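Local coordinates for protein peroxinectin A (Dictyostelium discoideum, PDB 6ERC) that uses hydrogen peroxide to oxidise phenolic donors, iodide and thiocyanate at a bound haem, as a secreted peroxidase, at residues A[63-68]-A[353-358]; A[69-74]-A[346-351]. One frame throughout, in Å; residues are numbered along the deposited sequence.

Contact 1. Residues A[63-68]-A[353-358]; sequences GSKEHL and EENIDI. With CA (calcium ion), chain G.
Asn355 carries CG anti to its backbone N (chi1 -161°), which puts CG beside Lys65, while Glu354 bends at chi2 (57°) and so turns CD back toward Gly63. Asn355 OD1 accepts from Lys65 N at 2.9 Å; the N-H points almost straight at the oxygen (172°) but comes from above the carbonyl plane. The aliphatic part of Lys65 crosses the same amide, CG lying 3.4 Å from Asn355 OD1. Glu354 OE2 takes Gly63 N at 2.7 Å, and also Ile62 N, so two backbone N-H groups probably steady its negative charge. Two backbone bonds flank Glu353: Ser64 N to Glu353 O (3.0 Å) and Glu353 N to Leu68 O (2.8 Å). On its other branch Asn355 ND2 donates to Asp357 OD2 at 3.3 Å, and Asp357 OD1 and Asn355 O both bind calcium at 2.4 Å, a site completed by two waters, Ser306 and Tyr359. An alanine at Asn355 would probably leave Lys65 N without its acceptor and Asp357 OD2 without this amide donor. The amide thus couples the turn at 64-67 to the calcium ligands, one branch serving each.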
ATOM      1  N   GLY A  63      10.734 -17.509   4.081  1.00 57.00           N
ATOM      2  CA  GLY A  63      10.403 -17.688   2.682  1.00 57.16           C
ATOM      3  C   GLY A  63       8.939 -18.006   2.466  1.00 56.87           C
ATOM      4  O   GLY A  63       8.377 -18.868   3.147  1.00 58.31           O
ATOM      5  N   SER A  64       8.317 -17.319   1.512  1.00 58.64           N
ATOM      6  CA  SER A  64       6.890 -17.470   1.262  1.00 57.57           C
ATOM      7  C   SER A  64       6.518 -18.933   1.076  1.00 57.42           C
ATOM      8  O   SER A  64       7.072 -19.620   0.213  1.00 58.14           O
ATOM      9  CB  SER A  64       6.498 -16.661   0.024  1.00 56.39           C
ATOM     10  OG  SER A  64       5.131 -16.844  -0.293  1.00 55.85           O
ATOM     11  N   LYS A  65       5.579 -19.409   1.897  1.00 60.16           N
ATOM     12  CA  LYS A  65       5.079 -20.771   1.751  1.00 61.71           C
ATOM     13  C   LYS A  65       4.256 -20.941   0.482  1.00 61.46           C
ATOM     14  O   LYS A  65       4.144 -22.061  -0.028  1.00 61.36           O
ATOM     15  CB  LYS A  65       4.244 -21.158   2.973  1.00 62.34           C
ATOM     16  CG  LYS A  65       5.049 -21.241   4.264  1.00 63.65           C
ATOM     17  CD  LYS A  65       4.182 -21.625   5.463  1.00 64.60           C
ATOM     18  CE  LYS A  65       3.727 -23.083   5.403  1.00 65.99           C
ATOM     19  NZ  LYS A  65       3.072 -23.523   6.675  1.00 65.33           N
ATOM     20  N   GLU A  66       3.684 -19.858  -0.035  1.00 60.85           N
ATOM     21  CA  GLU A  66       2.940 -19.888  -1.284  1.00 59.83           C
ATOM     22  C   GLU A  66       3.837 -19.697  -2.502  1.00 58.48           C
ATOM     23  O   GLU A  66       3.347 -19.779  -3.633  1.00 57.61           O
ATOM     24  CB  GLU A  66       1.849 -18.811  -1.268  1.00 59.04           C
ATOM     25  CG  GLU A  66       0.720 -19.071  -0.276  1.00 59.97           C
ATOM     26  CD  GLU A  66       1.146 -18.905   1.175  1.00 60.91           C
ATOM     27  OE1 GLU A  66       2.099 -18.139   1.440  1.00 59.77           O
ATOM     28  OE2 GLU A  66       0.526 -19.545   2.052  1.00 60.47           O
ATOM     29  N   HIS A  67       5.129 -19.444  -2.295  1.00 59.17           N
ATOM     30  CA  HIS A  67       6.095 -19.297  -3.385  1.00 58.64           C
ATOM     31  C   HIS A  67       5.785 -18.063  -4.233  1.00 57.22           C
ATOM     32  O   HIS A  67       5.757 -18.113  -5.464  1.00 56.95           O
ATOM     33  CB  HIS A  67       6.142 -20.558  -4.247  1.00 58.15           C
ATOM     34  CG  HIS A  67       6.413 -21.807  -3.470  1.00 59.27           C
ATOM     35  ND1 HIS A  67       7.650 -22.099  -2.941  1.00 60.03           N
ATOM     36  CD2 HIS A  67       5.603 -22.838  -3.129  1.00 60.82           C
ATOM     37  CE1 HIS A  67       7.593 -23.258  -2.309  1.00 60.69           C
ATOM     38  NE2 HIS A  67       6.363 -23.727  -2.408  1.00 61.04           N
ATOM     39  N   LEU A  68       5.558 -16.944  -3.557  1.00 56.31           N
ATOM     40  CA  LEU A  68       5.283 -15.681  -4.218  1.00 54.53           C
ATOM     41  C   LEU A  68       6.572 -14.892  -4.415  1.00 54.76           C
ATOM     42  O   LEU A  68       7.597 -15.157  -3.782  1.00 55.90           O
ATOM     43  CB  LEU A  68       4.275 -14.862  -3.409  1.00 54.93           C
ATOM     44  CG  LEU A  68       2.797 -15.181  -3.649  1.00 55.31           C
ATOM     45  CD1 LEU A  68       2.559 -16.668  -3.867  1.00 56.33           C
ATOM     46  CD2 LEU A  68       1.964 -14.679  -2.481  1.00 55.22           C
ATOM     47  N   GLU A 353       9.641 -13.999  -2.238  1.00 54.73           N
ATOM     48  CA  GLU A 353       9.475 -13.050  -1.145  1.00 54.83           C
ATOM     49  C   GLU A 353       9.443 -13.786   0.193  1.00 54.96           C
ATOM     50  O   GLU A 353       9.668 -14.996   0.282  1.00 55.42           O
ATOM     51  CB  GLU A 353       8.212 -12.213  -1.343  1.00 52.57           C
ATOM     52  CG  GLU A 353       6.908 -12.966  -1.112  1.00 52.71           C
ATOM     53  CD  GLU A 353       5.708 -12.046  -1.086  1.00 52.98           C
ATOM     54  OE1 GLU A 353       5.885 -10.835  -1.331  1.00 52.29           O
ATOM     55  OE2 GLU A 353       4.590 -12.531  -0.812  1.00 53.46           O
ATOM     56  N   GLU A 354       9.149 -13.041   1.252  1.00 55.90           N
ATOM     57  CA  GLU A 354       9.091 -13.563   2.607  1.00 55.75           C
ATOM     58  C   GLU A 354       7.671 -14.023   2.937  1.00 55.51           C
ATOM     59  O   GLU A 354       6.700 -13.641   2.280  1.00 54.54           O
ATOM     60  CB  GLU A 354       9.554 -12.481   3.586  1.00 54.69           C
ATOM     61  CG  GLU A 354      10.090 -12.982   4.909  1.00 57.71           C
ATOM     62  CD  GLU A 354      11.247 -13.942   4.759  1.00 58.34           C
ATOM     63  OE1 GLU A 354      12.289 -13.520   4.213  1.00 58.68           O
ATOM     64  OE2 GLU A 354      11.109 -15.113   5.180  1.00 56.72           O
ATOM     65  N   ASN A 355       7.557 -14.857   3.969  1.00 57.74           N
ATOM     66  CA  ASN A 355       6.263 -15.397   4.354  1.00 56.92           C
ATOM     67  C   ASN A 355       5.455 -14.367   5.134  1.00 55.15           C
ATOM     68  O   ASN A 355       6.008 -13.500   5.815  1.00 54.57           O
ATOM     69  CB  ASN A 355       6.436 -16.655   5.201  1.00 57.18           C
ATOM     70  CG  ASN A 355       5.187 -17.510   5.238  1.00 57.64           C
ATOM     71  OD1 ASN A 355       4.623 -17.853   4.200  1.00 59.03           O
ATOM     72  ND2 ASN A 355       4.745 -17.854   6.438  1.00 58.71           N
ATOM     73  N   ILE A 356       4.134 -14.473   5.033  1.00 56.27           N
ATOM     74  CA  ILE A 356       3.229 -13.591   5.760  1.00 57.34           C
ATOM     75  C   ILE A 356       2.944 -14.245   7.104  1.00 59.02           C
ATOM     76  O   ILE A 356       2.204 -15.229   7.189  1.00 59.87           O
ATOM     77  CB  ILE A 356       1.939 -13.324   4.979  1.00 56.88           C
ATOM     78  CG1 ILE A 356       2.254 -12.520   3.717  1.00 56.42           C
ATOM     79  CG2 ILE A 356       0.947 -12.547   5.843  1.00 55.07           C
ATOM     80  CD1 ILE A 356       1.220 -12.656   2.629  1.00 55.15           C
ATOM     81  N   ASP A 357       3.531 -13.689   8.153  1.00 58.11           N
ATOM     82  CA  ASP A 357       3.484 -14.266   9.484  1.00 57.94           C
ATOM     83  C   ASP A 357       3.822 -13.153  10.467  1.00 57.87           C
ATOM     84  O   ASP A 357       3.895 -11.979  10.094  1.00 57.67           O
ATOM     85  CB  ASP A 357       4.436 -15.460   9.566  1.00 58.14           C
ATOM     86  CG  ASP A 357       5.798 -15.146   8.992  1.00 56.41           C
ATOM     87  OD1 ASP A 357       6.170 -13.954   8.966  1.00 54.47           O
ATOM     88  OD2 ASP A 357       6.489 -16.084   8.553  1.00 57.54           O
ATOM     89  N   ILE A 358       4.033 -13.511  11.733  1.00 60.28           N
ATOM     90  CA  ILE A 358       4.299 -12.485  12.732  1.00 60.07           C
ATOM     91  C   ILE A 358       5.658 -11.828  12.534  1.00 58.90           C
ATOM     92  O   ILE A 358       5.914 -10.769  13.115  1.00 58.85           O
ATOM     93  CB  ILE A 358       4.195 -13.074  14.150  1.00 58.37           C
ATOM     94  CG1 ILE A 358       5.192 -14.222  14.337  1.00 59.39           C
ATOM     95  CG2 ILE A 358       2.771 -13.537  14.419  1.00 58.55           C
ATOM     96  CD1 ILE A 358       5.353 -14.663  15.774  1.00 60.69           C
TER
HETATM   97 CA    CA G 605       7.222 -12.359   7.580  1.00 47.37          CA
HETATM   98  O   HOH W   1       8.458 -14.356   7.516  1.00 42.87           O
HETATM   99  O   HOH W   2       9.450 -11.548   7.397  1.00 42.47           O

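Contact 2. Residues A[69-74]-A[346-351]. With HEM (protoporphyrin IX containing Fe), chain F.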
ATOM      1  N   THR A  69       6.506 -13.912  -5.306  1.00 53.54           N
ATOM      2  CA  THR A  69       7.674 -13.155  -5.725  1.00 54.43           C
ATOM      3  C   THR A  69       7.686 -11.774  -5.081  1.00 51.77           C
ATOM      4  O   THR A  69       6.668 -11.278  -4.595  1.00 49.64           O
ATOM      5  CB  THR A  69       7.701 -13.010  -7.250  1.00 54.37           C
ATOM      6  OG1 THR A  69       6.538 -12.296  -7.684  1.00 54.43           O
ATOM      7  CG2 THR A  69       7.724 -14.372  -7.921  1.00 53.94           C
ATOM      8  N   ASP A  70       8.867 -11.152  -5.091  1.00 50.78           N
ATOM      9  CA  ASP A  70       8.973  -9.769  -4.647  1.00 49.95           C
ATOM     10  C   ASP A  70       8.068  -8.859  -5.465  1.00 52.44           C
ATOM     11  O   ASP A  70       7.523  -7.884  -4.935  1.00 51.85           O
ATOM     12  CB  ASP A  70      10.423  -9.292  -4.741  1.00 51.39           C
ATOM     13  CG  ASP A  70      11.344 -10.016  -3.773  1.00 54.03           C
ATOM     14  OD1 ASP A  70      10.897 -10.355  -2.654  1.00 54.83           O
ATOM     15  OD2 ASP A  70      12.521 -10.241  -4.133  1.00 52.99           O
ATOM     16  N   MET A  71       7.894  -9.163  -6.755  1.00 53.27           N
ATOM     17  CA  MET A  71       7.014  -8.361  -7.597  1.00 51.71           C
ATOM     18  C   MET A  71       5.582  -8.367  -7.078  1.00 49.94           C
ATOM     19  O   MET A  71       4.848  -7.393  -7.274  1.00 49.53           O
ATOM     20  CB  MET A  71       7.061  -8.877  -9.038  1.00 52.88           C
ATOM     21  CG  MET A  71       6.165  -8.123 -10.010  1.00 51.77           C
ATOM     22  SD  MET A  71       6.571  -6.369 -10.145  1.00 52.20           S
ATOM     23  CE  MET A  71       7.976  -6.433 -11.252  1.00 51.29           C
ATOM     24  N   PHE A  72       5.167  -9.452  -6.418  1.00 50.81           N
ATOM     25  CA  PHE A  72       3.805  -9.532  -5.895  1.00 51.89           C
ATOM     26  C   PHE A  72       3.555  -8.467  -4.835  1.00 50.79           C
ATOM     27  O   PHE A  72       2.511  -7.804  -4.840  1.00 49.42           O
ATOM     28  CB  PHE A  72       3.540 -10.929  -5.329  1.00 53.34           C
ATOM     29  CG  PHE A  72       2.246 -11.039  -4.571  1.00 52.30           C
ATOM     30  CD1 PHE A  72       1.039 -11.125  -5.242  1.00 53.01           C
ATOM     31  CD2 PHE A  72       2.239 -11.064  -3.187  1.00 53.07           C
ATOM     32  CE1 PHE A  72      -0.152 -11.228  -4.548  1.00 53.21           C
ATOM     33  CE2 PHE A  72       1.051 -11.167  -2.486  1.00 52.34           C
ATOM     34  CZ  PHE A  72      -0.144 -11.249  -3.168  1.00 53.28           C
ATOM     35  N   ASN A  73       4.495  -8.292  -3.903  1.00 49.84           N
ATOM     36  CA  ASN A  73       4.299  -7.281  -2.873  1.00 50.68           C
ATOM     37  C   ASN A  73       4.638  -5.885  -3.374  1.00 48.85           C
ATOM     38  O   ASN A  73       4.153  -4.902  -2.804  1.00 48.43           O
ATOM     39  CB  ASN A  73       5.112  -7.626  -1.613  1.00 51.97           C
ATOM     40  CG  ASN A  73       6.579  -7.262  -1.723  1.00 51.46           C
ATOM     41  OD1 ASN A  73       6.943  -6.085  -1.773  1.00 50.82           O
ATOM     42  ND2 ASN A  73       7.435  -8.277  -1.712  1.00 51.79           N
ATOM     43  N   MET A  74       5.435  -5.775  -4.438  1.00 49.34           N
ATOM     44  CA  MET A  74       5.623  -4.477  -5.077  1.00 49.54           C
ATOM     45  C   MET A  74       4.318  -3.971  -5.678  1.00 48.52           C
ATOM     46  O   MET A  74       4.028  -2.770  -5.631  1.00 47.87           O
ATOM     47  CB  MET A  74       6.711  -4.569  -6.145  1.00 50.36           C
ATOM     48  CG  MET A  74       8.114  -4.699  -5.578  1.00 51.56           C
ATOM     49  SD  MET A  74       8.611  -3.259  -4.604  1.00 52.35           S
ATOM     50  CE  MET A  74      10.255  -3.751  -4.102  1.00 51.96           C
ATOM     51  N   ARG A 346      13.933  -7.852 -13.414  1.00 52.30           N
ATOM     52  CA  ARG A 346      14.366  -9.242 -13.486  1.00 53.82           C
ATOM     53  C   ARG A 346      14.448  -9.856 -12.096  1.00 53.87           C
ATOM     54  O   ARG A 346      14.015 -10.994 -11.886  1.00 54.66           O
ATOM     55  CB  ARG A 346      15.717  -9.342 -14.195  1.00 55.22           C
ATOM     56  CG  ARG A 346      15.677  -9.017 -15.680  1.00 55.02           C
ATOM     57  CD  ARG A 346      16.995  -9.369 -16.361  1.00 56.68           C
ATOM     58  NE  ARG A 346      17.105  -8.785 -17.698  1.00 56.72           N
ATOM     59  CZ  ARG A 346      17.661  -7.607 -17.970  1.00 56.40           C
ATOM     60  NH1 ARG A 346      18.174  -6.859 -17.003  1.00 56.94           N
ATOM     61  NH2 ARG A 346      17.706  -7.170 -19.220  1.00 58.52           N
ATOM     62  N   GLY A 347      14.996  -9.115 -11.131  1.00 54.61           N
ATOM     63  CA  GLY A 347      15.079  -9.632  -9.776  1.00 54.34           C
ATOM     64  C   GLY A 347      13.719  -9.781  -9.120  1.00 53.04           C
ATOM     65  O   GLY A 347      13.462 -10.765  -8.422  1.00 53.15           O
ATOM     66  N   LEU A 348      12.828  -8.813  -9.340  1.00 50.86           N
ATOM     67  CA  LEU A 348      11.535  -8.827  -8.663  1.00 52.68           C
ATOM     68  C   LEU A 348      10.705 -10.044  -9.058  1.00 53.71           C
ATOM     69  O   LEU A 348       9.982 -10.606  -8.226  1.00 50.68           O
ATOM     70  CB  LEU A 348      10.767  -7.543  -8.972  1.00 52.46           C
ATOM     71  CG  LEU A 348      11.346  -6.235  -8.434  1.00 51.87           C
ATOM     72  CD1 LEU A 348      10.522  -5.065  -8.948  1.00 51.77           C
ATOM     73  CD2 LEU A 348      11.390  -6.230  -6.914  1.00 51.02           C
ATOM     74  N   ILE A 349      10.782 -10.459 -10.325  1.00 53.94           N
ATOM     75  CA  ILE A 349       9.931 -11.543 -10.807  1.00 53.42           C
ATOM     76  C   ILE A 349      10.525 -12.924 -10.558  1.00 53.80           C
ATOM     77  O   ILE A 349       9.794 -13.922 -10.632  1.00 53.98           O
ATOM     78  CB  ILE A 349       9.621 -11.388 -12.309  1.00 54.29           C
ATOM     79  CG1 ILE A 349      10.892 -11.547 -13.157  1.00 55.36           C
ATOM     80  CG2 ILE A 349       8.960 -10.042 -12.574  1.00 52.74           C
ATOM     81  CD1 ILE A 349      10.630 -11.613 -14.654  1.00 55.65           C
ATOM     82  N   ILE A 350      11.822 -13.016 -10.267  1.00 54.34           N
ATOM     83  CA  ILE A 350      12.474 -14.309 -10.081  1.00 55.74           C
ATOM     84  C   ILE A 350      12.644 -14.603  -8.595  1.00 54.30           C
ATOM     85  O   ILE A 350      12.601 -15.764  -8.174  1.00 53.56           O
ATOM     86  CB  ILE A 350      13.831 -14.352 -10.815  1.00 55.29           C
ATOM     87  CG1 ILE A 350      14.314 -15.795 -10.975  1.00 56.43           C
ATOM     88  CG2 ILE A 350      14.892 -13.529 -10.081  1.00 55.63           C
ATOM     89  CD1 ILE A 350      13.572 -16.579 -12.037  1.00 58.20           C
ATOM     90  N   ASN A 351      12.834 -13.559  -7.791  1.00 52.66           N
ATOM     91  CA  ASN A 351      13.195 -13.733  -6.389  1.00 55.51           C
ATOM     92  C   ASN A 351      11.954 -13.970  -5.533  1.00 55.86           C
ATOM     93  O   ASN A 351      10.973 -13.226  -5.623  1.00 53.73           O
ATOM     94  CB  ASN A 351      13.958 -12.505  -5.891  1.00 54.69           C
ATOM     95  CG  ASN A 351      14.529 -12.697  -4.502  1.00 54.89           C
ATOM     96  OD1 ASN A 351      14.817 -13.820  -4.084  1.00 56.70           O
ATOM     97  ND2 ASN A 351      14.698 -11.599  -3.778  1.00 54.25           N
TER
HETATM   98  CHA HEM F 604       1.827   2.009   5.302  1.00 54.12           C
HETATM   99  CHB HEM F 604       6.531   1.425   4.349  1.00 50.11           C
HETATM  100  CHC HEM F 604       5.479  -2.497   1.669  1.00 47.77           C
HETATM  101  CHD HEM F 604       0.800  -2.036   2.833  1.00 52.38           C
HETATM  102  C1A HEM F 604       3.192   2.150   5.325  1.00 52.15           C
HETATM  103  C2A HEM F 604       3.931   3.088   6.134  1.00 50.82           C
HETATM  104  C3A HEM F 604       5.233   2.931   5.879  1.00 49.41           C
HETATM  105  C4A HEM F 604       5.358   1.885   4.890  1.00 49.80           C
HETATM  106  CMA HEM F 604       6.406   3.717   6.505  1.00 45.54           C
HETATM  107  CAA HEM F 604       3.287   4.073   7.124  1.00 51.66           C
HETATM  108  CBA HEM F 604       3.692   3.621   8.520  1.00 52.61           C
HETATM  109  CGA HEM F 604       2.700   4.131   9.532  1.00 54.79           C
HETATM  110  O1A HEM F 604       1.508   3.732   9.470  1.00 54.82           O
HETATM  111  O2A HEM F 604       3.104   4.932  10.412  1.00 54.01           O
HETATM  112  C1B HEM F 604       6.642   0.329   3.528  1.00 49.24           C
HETATM  113  C2B HEM F 604       7.875  -0.155   2.960  1.00 47.71           C
HETATM  114  C3B HEM F 604       7.592  -1.236   2.213  1.00 48.25           C
HETATM  115  C4B HEM F 604       6.164  -1.470   2.292  1.00 49.49           C
HETATM  116  CMB HEM F 604       9.233   0.529   3.218  1.00 43.14           C
HETATM  117  CAB HEM F 604       8.539  -2.143   1.392  1.00 47.63           C
HETATM  118  CBB HEM F 604       9.867  -1.991   1.376  1.00 48.58           C
HETATM  119  C1C HEM F 604       4.123  -2.728   1.752  1.00 47.66           C
HETATM  120  C2C HEM F 604       3.392  -3.811   1.117  1.00 48.10           C
HETATM  121  C3C HEM F 604       2.088  -3.677   1.442  1.00 49.54           C
HETATM  122  C4C HEM F 604       1.974  -2.509   2.287  1.00 51.55           C
HETATM  123  CMC HEM F 604       4.101  -4.874   0.251  1.00 45.50           C
HETATM  124  CAC HEM F 604       0.825  -4.504   1.085  1.00 47.87           C
HETATM  125  CBC HEM F 604       0.792  -5.588   0.307  1.00 47.73           C
HETATM  126  C1D HEM F 604       0.667  -0.880   3.563  1.00 52.10           C
HETATM  127  C2D HEM F 604      -0.578  -0.295   4.004  1.00 51.41           C
HETATM  128  C3D HEM F 604      -0.285   0.812   4.691  1.00 54.18           C
HETATM  129  C4D HEM F 604       1.147   0.980   4.696  1.00 54.05           C
HETATM  130  CMD HEM F 604      -1.975  -0.892   3.736  1.00 49.08           C
HETATM  131  CAD HEM F 604      -1.264   1.800   5.349  1.00 53.66           C
HETATM  132  CBD HEM F 604      -1.774   2.682   4.213  1.00 54.33           C
HETATM  133  CGD HEM F 604      -2.032   4.091   4.689  1.00 53.26           C
HETATM  134  O1D HEM F 604      -1.067   4.897   4.715  1.00 51.67           O
HETATM  135  O2D HEM F 604      -3.194   4.424   5.035  1.00 51.47           O
HETATM  136  NA  HEM F 604       4.096   1.431   4.574  1.00 54.14           N
HETATM  137  NB  HEM F 604       5.617  -0.494   3.103  1.00 54.65           N
HETATM  138  NC  HEM F 604       3.224  -1.955   2.454  1.00 52.80           N
HETATM  139  ND  HEM F 604       1.698  -0.074   4.002  1.00 55.15           N
HETATM  140 FE   HEM F 604       3.625  -0.251   3.512  1.00 61.91          FE
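Asp70 N and Met71 N, at the start of helix 70-80, donate to the last turn of helix 342-350 and just beyond it. Asp70 N reaches Asn351 O at 3.0 Å, and Met71 N reaches Leu348 O at 2.9 Å from above the carbonyl plane. The apolar half centres on Leu348: its CD1 meets Met71 CE at 3.7 Å, its CD2 meets Met74 CG at 3.9 Å, and both methionines cross it at about a right angle. Met71 has CG anti to its backbone N (chi1 179°), and further bends bring its CE methyl also to Ile349 CG2. At the polar margin Asn351 ND2 gives a weak bond to Asp70 OD2, the carboxylate and amide planes standing steeply to each other.

Thr69, which also touches the other segment, is the N-cap of helix 70-80; its OG1 accepts weakly from Phe72 N, and its CG2 packs on Ile349 O at 3.4 Å. Behind, Val508 O is the stronger partner of Thr69 OG1, and Gln505 holds Ile349 O; Asn351 N is held by Gly347 O. Asn73, next to Phe72 in helix 70-80, places its O 3.1 Å from the haem methyl CMC.

The short helix axes approach to 7.8 Å at 104°. Amide hydrogens of a helix start therefore find acceptors in Leu348 O of the last turn and Asn351 O just after it, a pairing in which the helix dipoles probably complement each other.

Overall arrangement
Residues 63-68 lead directly into 69-74, whereas 346-351 precede 353-358 by a one-residue gap, so contact 2 sits within the span bridged by contact 1; the centres are 12 Å apart on one side of the chain centre. Their direct bridge is Glu353 of contact 1, whose OE1 lies 3.0 Å from Asn73 ND2 of contact 2, a probable hydrogen bond, while its OE2 packs 3.7 Å from Phe72 CD2. The Glu353 side chain comes within about 6 Å of the haem. Farther along helix 70-80, the Met74 side chain lies about 9 Å from that of His81, the predicted proton acceptor. Calcium site and haem pocket are thus joined through two adjoining interfaces.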